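PDB 5ERE: extracellular ligand-binding receptor, which probably senses small solutes, pairing a periplasmic-binding-protein module that holds 2-oxo-4-methylpentanoate with a tandem PAS-like sensor that holds cytosine. Local coordinates for residues A172-A176 with R177-A181; R468-N472 with F473-I477. One frame throughout, in Å; residues are numbered along the deposited sequence.

In the fold
Both contacts sit where a helix gives way to a strand, away from the ligand and calcium sites. Contact 1 (172-181) comes first along the chain, leading from helix 168-175 to strand 181-185 in the mixed sheet of the periplasmic-binding-protein module. Contact 2 (468-477) comes much later, leading from helix 461-470 to strand 476-480 of an antiparallel sheet in the sensor part. The centres of contact 1 and contact 2 are about 32 Å apart, and the nearest atoms of contact 1 and contact 2 about 16 Å apart. Contact 1 is an internal, surface connection of the binding module, whereas contact 2 packs near strand 304-314 and helix 324-357, joining that module to the sensor.

Contact 1 (A172-A176 with R177-A181); sequences ATIKA and RDSEA
R177 N donates a hydrogen bond to I174 O (3.0 Å) where helix 168-175 ends, and D178 N donates one to K175 O (2.9 Å). The second bond closes a type I beta turn from K175 to D178. D178 then adopts positive phi (48°), and the chain swings away from the helix toward strand 181-185.

R177 folds back along the last turn of the helix. With CG beside its own backbone N (chi1 -47°), R177 sets CG 3.2 Å from T173 O; the bend at chi2 (-96°) then carries the guanidinium back over the helix end, so that T173 O lies against the outer part of one guanidinium face. The T173 and R177 side chains run side by side in the same direction, with T173 CG2 3.7 Å from R177 NH2. T173 turns its methyl to the arginine by holding CG2 anti to the backbone N; OG1 is hydrogen-bonded to A169 O, one turn earlier. On the inner side, I174 CG2 approaches S179 OG at 4.3 Å, and both residues pack on A130 of strand 129-134. K175 NZ is hydrogen-bonded to A200 O.

This is the alpha-to-beta turn of a beta-alpha-beta unit, in which helix 168-175 connects strands 154-160 and 181-185 of the Rossmann-like sheet characteristic of periplasmic binding proteins.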
loop_
_atom_site.group_PDB
_atom_site.type_symbol
_atom_site.label_atom_id
_atom_site.label_comp_id
_atom_site.label_asym_id
_atom_site.label_seq_id
_atom_site.Cartn_x
_atom_site.Cartn_y
_atom_site.Cartn_z
ATOM N N ALA A 172 30.948 4.871 6.913
ATOM C CA ALA A 172 32.106 4.950 6.001
ATOM C C ALA A 172 31.860 4.042 4.806
ATOM O O ALA A 172 31.935 4.483 3.658
ATOM C CB ALA A 172 33.409 4.573 6.713
ATOM N N THR A 173 31.532 2.782 5.090
ATOM C CA THR A 173 31.069 1.851 4.070
ATOM C C THR A 173 30.034 2.501 3.170
ATOM O O THR A 173 30.067 2.351 1.955
ATOM C CB THR A 173 30.426 0.609 4.692
ATOM O OG1 THR A 173 31.293 0.061 5.684
ATOM C CG2 THR A 173 30.121 -0.445 3.637
ATOM N N ILE A 174 29.110 3.226 3.786
ATOM C CA ILE A 174 27.961 3.742 3.070
ATOM C C ILE A 174 28.326 4.901 2.150
ATOM O O ILE A 174 27.865 4.967 1.006
ATOM C CB ILE A 174 26.866 4.201 4.057
ATOM C CG1 ILE A 174 26.079 2.985 4.556
ATOM C CG2 ILE A 174 25.926 5.228 3.390
ATOM C CD1 ILE A 174 25.247 3.265 5.808
ATOM N N LYS A 175 29.098 5.842 2.674
ATOM C CA LYS A 175 29.519 6.988 1.881
ATOM C C LYS A 175 30.269 6.500 0.652
ATOM O O LYS A 175 30.093 7.029 -0.438
ATOM C CB LYS A 175 30.391 7.936 2.696
ATOM C CG LYS A 175 31.059 9.009 1.855
ATOM C CD LYS A 175 31.647 10.100 2.723
ATOM C CE LYS A 175 32.889 10.710 2.100
ATOM N NZ LYS A 175 33.529 11.707 2.998
ATOM N N ALA A 176 31.046 5.439 0.835
ATOM C CA ALA A 176 31.879 4.900 -0.236
ATOM C C ALA A 176 31.057 4.206 -1.318
ATOM O O ALA A 176 31.627 3.657 -2.262
ATOM C CB ALA A 176 32.909 3.932 0.334
ATOM N N ARG A 177 29.730 4.219 -1.194
ATOM C CA ARG A 177 28.903 3.663 -2.262
ATOM C C ARG A 177 28.058 4.735 -2.911
ATOM O O ARG A 177 27.211 4.424 -3.757
ATOM C CB ARG A 177 28.022 2.542 -1.748
ATOM C CG ARG A 177 28.736 1.531 -0.890
ATOM C CD ARG A 177 29.189 0.325 -1.674
ATOM N NE ARG A 177 29.585 -0.731 -0.739
ATOM C CZ ARG A 177 30.837 -1.101 -0.469
ATOM N NH1 ARG A 177 31.873 -0.535 -1.084
ATOM N NH2 ARG A 177 31.051 -2.066 0.417
ATOM N N ASP A 178 28.287 5.986 -2.505
ATOM C CA ASP A 178 27.670 7.146 -3.159
ATOM C C ASP A 178 26.172 6.947 -3.355
ATOM O O ASP A 178 25.662 7.017 -4.476
ATOM C CB ASP A 178 28.350 7.405 -4.503
ATOM C CG ASP A 178 29.864 7.379 -4.386
ATOM O OD1 ASP A 178 30.423 8.366 -3.867
ATOM O OD2 ASP A 178 30.487 6.366 -4.779
ATOM N N SER A 179 25.480 6.665 -2.258
ATOM C CA SER A 179 24.078 6.321 -2.346
ATOM C C SER A 179 23.271 7.564 -2.676
ATOM O O SER A 179 23.672 8.690 -2.379
ATOM C CB SER A 179 23.588 5.679 -1.042
ATOM O OG SER A 179 23.646 6.593 0.040
ATOM N N GLU A 180 22.134 7.329 -3.307
ATOM C CA GLU A 180 21.182 8.361 -3.668
ATOM C C GLU A 180 20.140 8.550 -2.548
ATOM O O GLU A 180 19.691 9.663 -2.257
ATOM C CB GLU A 180 20.507 7.959 -4.974
ATOM C CG GLU A 180 20.467 9.010 -6.046
ATOM C CD GLU A 180 20.041 8.418 -7.370
ATOM O OE1 GLU A 180 18.850 8.553 -7.735
ATOM O OE2 GLU A 180 20.904 7.802 -8.035
ATOM N N ALA A 181 19.749 7.448 -1.928
ATOM C CA ALA A 181 18.867 7.531 -0.772
ATOM C C ALA A 181 19.413 6.645 0.334
ATOM O O ALA A 181 19.843 5.514 0.087
ATOM C CB ALA A 181 17.447 7.145 -1.152
#

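Contact 2 (R468-N472 with F473-I477); sequences RKVHN and FPVEI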
loop_
_atom_site.group_PDB
_atom_site.type_symbol
_atom_site.label_atom_id
_atom_site.label_comp_id
_atom_site.label_asym_id
_atom_site.label_seq_id
_atom_site.Cartn_x
_atom_site.Cartn_y
_atom_site.Cartn_z
ATOM N N ARG A 468 -4.111 -2.008 -7.259
ATOM C CA ARG A 468 -2.761 -2.277 -6.780
ATOM C C ARG A 468 -2.008 -0.993 -6.479
ATOM O O ARG A 468 -1.247 -0.922 -5.518
ATOM C CB ARG A 468 -1.971 -3.111 -7.795
ATOM C CG ARG A 468 -2.702 -4.384 -8.241
ATOM C CD ARG A 468 -1.796 -5.340 -9.101
ATOM N NE ARG A 468 -1.264 -4.682 -10.300
ATOM C CZ ARG A 468 -1.593 -4.955 -11.572
ATOM N NH1 ARG A 468 -2.472 -5.908 -11.890
ATOM N NH2 ARG A 468 -1.016 -4.255 -12.552
ATOM N N LYS A 469 -2.196 0.020 -7.309
ATOM C CA LYS A 469 -1.439 1.257 -7.148
ATOM C C LYS A 469 -1.877 1.996 -5.861
ATOM O O LYS A 469 -1.045 2.542 -5.138
ATOM C CB LYS A 469 -1.621 2.147 -8.390
ATOM C CG LYS A 469 -0.745 1.789 -9.575
ATOM C CD LYS A 469 0.630 2.508 -9.494
ATOM C CE LYS A 469 1.784 1.549 -9.496
ATOM N NZ LYS A 469 2.123 1.139 -10.868
ATOM N N VAL A 470 -3.181 1.989 -5.566
ATOM C CA VAL A 470 -3.731 2.756 -4.444
ATOM C C VAL A 470 -3.821 1.991 -3.130
ATOM O O VAL A 470 -4.211 2.561 -2.110
ATOM C CB VAL A 470 -5.168 3.304 -4.755
ATOM C CG1 VAL A 470 -5.147 4.163 -5.987
ATOM C CG2 VAL A 470 -6.188 2.222 -4.906
ATOM N N HIS A 471 -3.459 0.712 -3.161
ATOM C CA HIS A 471 -3.554 -0.176 -2.009
ATOM C C HIS A 471 -2.876 0.426 -0.746
ATOM O O HIS A 471 -1.659 0.688 -0.716
ATOM C CB HIS A 471 -2.945 -1.548 -2.390
ATOM C CG HIS A 471 -3.183 -2.623 -1.380
ATOM N ND1 HIS A 471 -4.411 -2.804 -0.759
ATOM C CD2 HIS A 471 -2.363 -3.559 -0.861
ATOM C CE1 HIS A 471 -4.319 -3.798 0.100
ATOM N NE2 HIS A 471 -3.088 -4.281 0.053
ATOM N N ASN A 472 -3.713 0.695 0.253
ATOM C CA ASN A 472 -3.349 1.094 1.626
ATOM C C ASN A 472 -2.969 2.573 1.750
ATOM O O ASN A 472 -2.615 3.020 2.822
ATOM C CB ASN A 472 -2.225 0.182 2.190
ATOM C CG ASN A 472 -2.747 -1.184 2.619
ATOM O OD1 ASN A 472 -3.833 -1.282 3.172
ATOM N ND2 ASN A 472 -1.968 -2.240 2.382
ATOM N N PHE A 473 -3.120 3.333 0.671
ATOM C CA PHE A 473 -3.050 4.786 0.735
ATOM C C PHE A 473 -4.472 5.292 0.917
ATOM O O PHE A 473 -5.402 4.719 0.341
ATOM C CB PHE A 473 -2.451 5.403 -0.525
ATOM C CG PHE A 473 -0.989 5.140 -0.710
ATOM C CD1 PHE A 473 -0.059 5.970 -0.125
ATOM C CD2 PHE A 473 -0.540 4.052 -1.474
ATOM C CE1 PHE A 473 1.315 5.741 -0.292
ATOM C CE2 PHE A 473 0.843 3.827 -1.651
ATOM C CZ PHE A 473 1.757 4.680 -1.051
ATOM N N PRO A 474 -4.647 6.375 1.680
ATOM C CA PRO A 474 -6.022 6.898 1.814
ATOM C C PRO A 474 -6.418 7.798 0.651
ATOM O O PRO A 474 -6.572 8.989 0.807
ATOM C CB PRO A 474 -5.957 7.690 3.126
ATOM C CG PRO A 474 -4.548 8.286 3.069
ATOM C CD PRO A 474 -3.694 7.121 2.516
ATOM N N VAL A 475 -6.577 7.220 -0.524
ATOM C CA VAL A 475 -6.901 7.970 -1.728
ATOM C C VAL A 475 -7.807 7.089 -2.553
ATOM O O VAL A 475 -7.835 5.892 -2.346
ATOM C CB VAL A 475 -5.635 8.339 -2.607
ATOM C CG1 VAL A 475 -4.557 8.974 -1.780
ATOM C CG2 VAL A 475 -5.091 7.092 -3.330
ATOM N N GLU A 476 -8.503 7.673 -3.521
ATOM C CA GLU A 476 -9.150 6.883 -4.559
ATOM C C GLU A 476 -8.789 7.394 -5.934
ATOM O O GLU A 476 -8.545 8.588 -6.116
ATOM C CB GLU A 476 -10.676 6.899 -4.384
ATOM C CG GLU A 476 -11.117 6.554 -2.972
ATOM C CD GLU A 476 -12.636 6.471 -2.828
ATOM O OE1 GLU A 476 -13.358 7.051 -3.669
ATOM O OE2 GLU A 476 -13.106 5.809 -1.873
ATOM N N ILE A 477 -8.740 6.475 -6.891
ATOM C CA ILE A 477 -8.558 6.822 -8.296
ATOM C C ILE A 477 -9.749 6.282 -9.093
ATOM O O ILE A 477 -10.112 5.097 -8.953
ATOM C CB ILE A 477 -7.238 6.253 -8.844
ATOM C CG1 ILE A 477 -6.061 6.919 -8.139
ATOM C CG2 ILE A 477 -7.142 6.392 -10.382
ATOM C CD1 ILE A 477 -4.734 6.534 -8.610
#
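V470 and I477 meet across the turn between helix 461-470 and strand 476-480, a type II beta turn from V470 to F473. V470 CG1 carries the packing, lying 3.6 Å from I477 CD1 and equally near I477 CG1, with the two side chains crossing obliquely. V475 CG2 reaches the same methyl, V470 CG1, at 4.0 Å, so one valine branch bridges two residues of the outgoing chain. With CG1 beside its backbone N (chi1 -58°), V470 presents that branch to them. The turn is closed by F473 N, which donates a hydrogen bond to V470 O at 3.1 Å with an N-H...O angle of 157°. N472, at its third position, has the positive phi (79°) expected of a type II turn.

The F473 ring folds back beside the turn: V470 O meets the ring's edge, close to level with it, while F473 CD2 comes 3.6 Å from H471 O. Within the turn itself, N472 ND2 sits 3.3 Å above the plane of the H471 ring, displaced from its centre. Past F473 the chain makes an inverse gamma turn centred on P474, with a weak hydrogen bond from V475 N to F473 O of 2.9 Å.

Farther out, L328 of helix 324-357, F310 of strand 304-314 and Q118 of helix 112-123 pack on the buried F473 ring, joining the turn to the binding module. Cutting F473 back to an alanine is likely to leave L328 and F310 without their aromatic partner and open a gap beside helix 324-357. I477 is backed by L557 and L559 of strand 553-561, the sheet neighbour of strand 476-480. Beside the ring, Q118 NE2 also gives a weak hydrogen bond to N472 O.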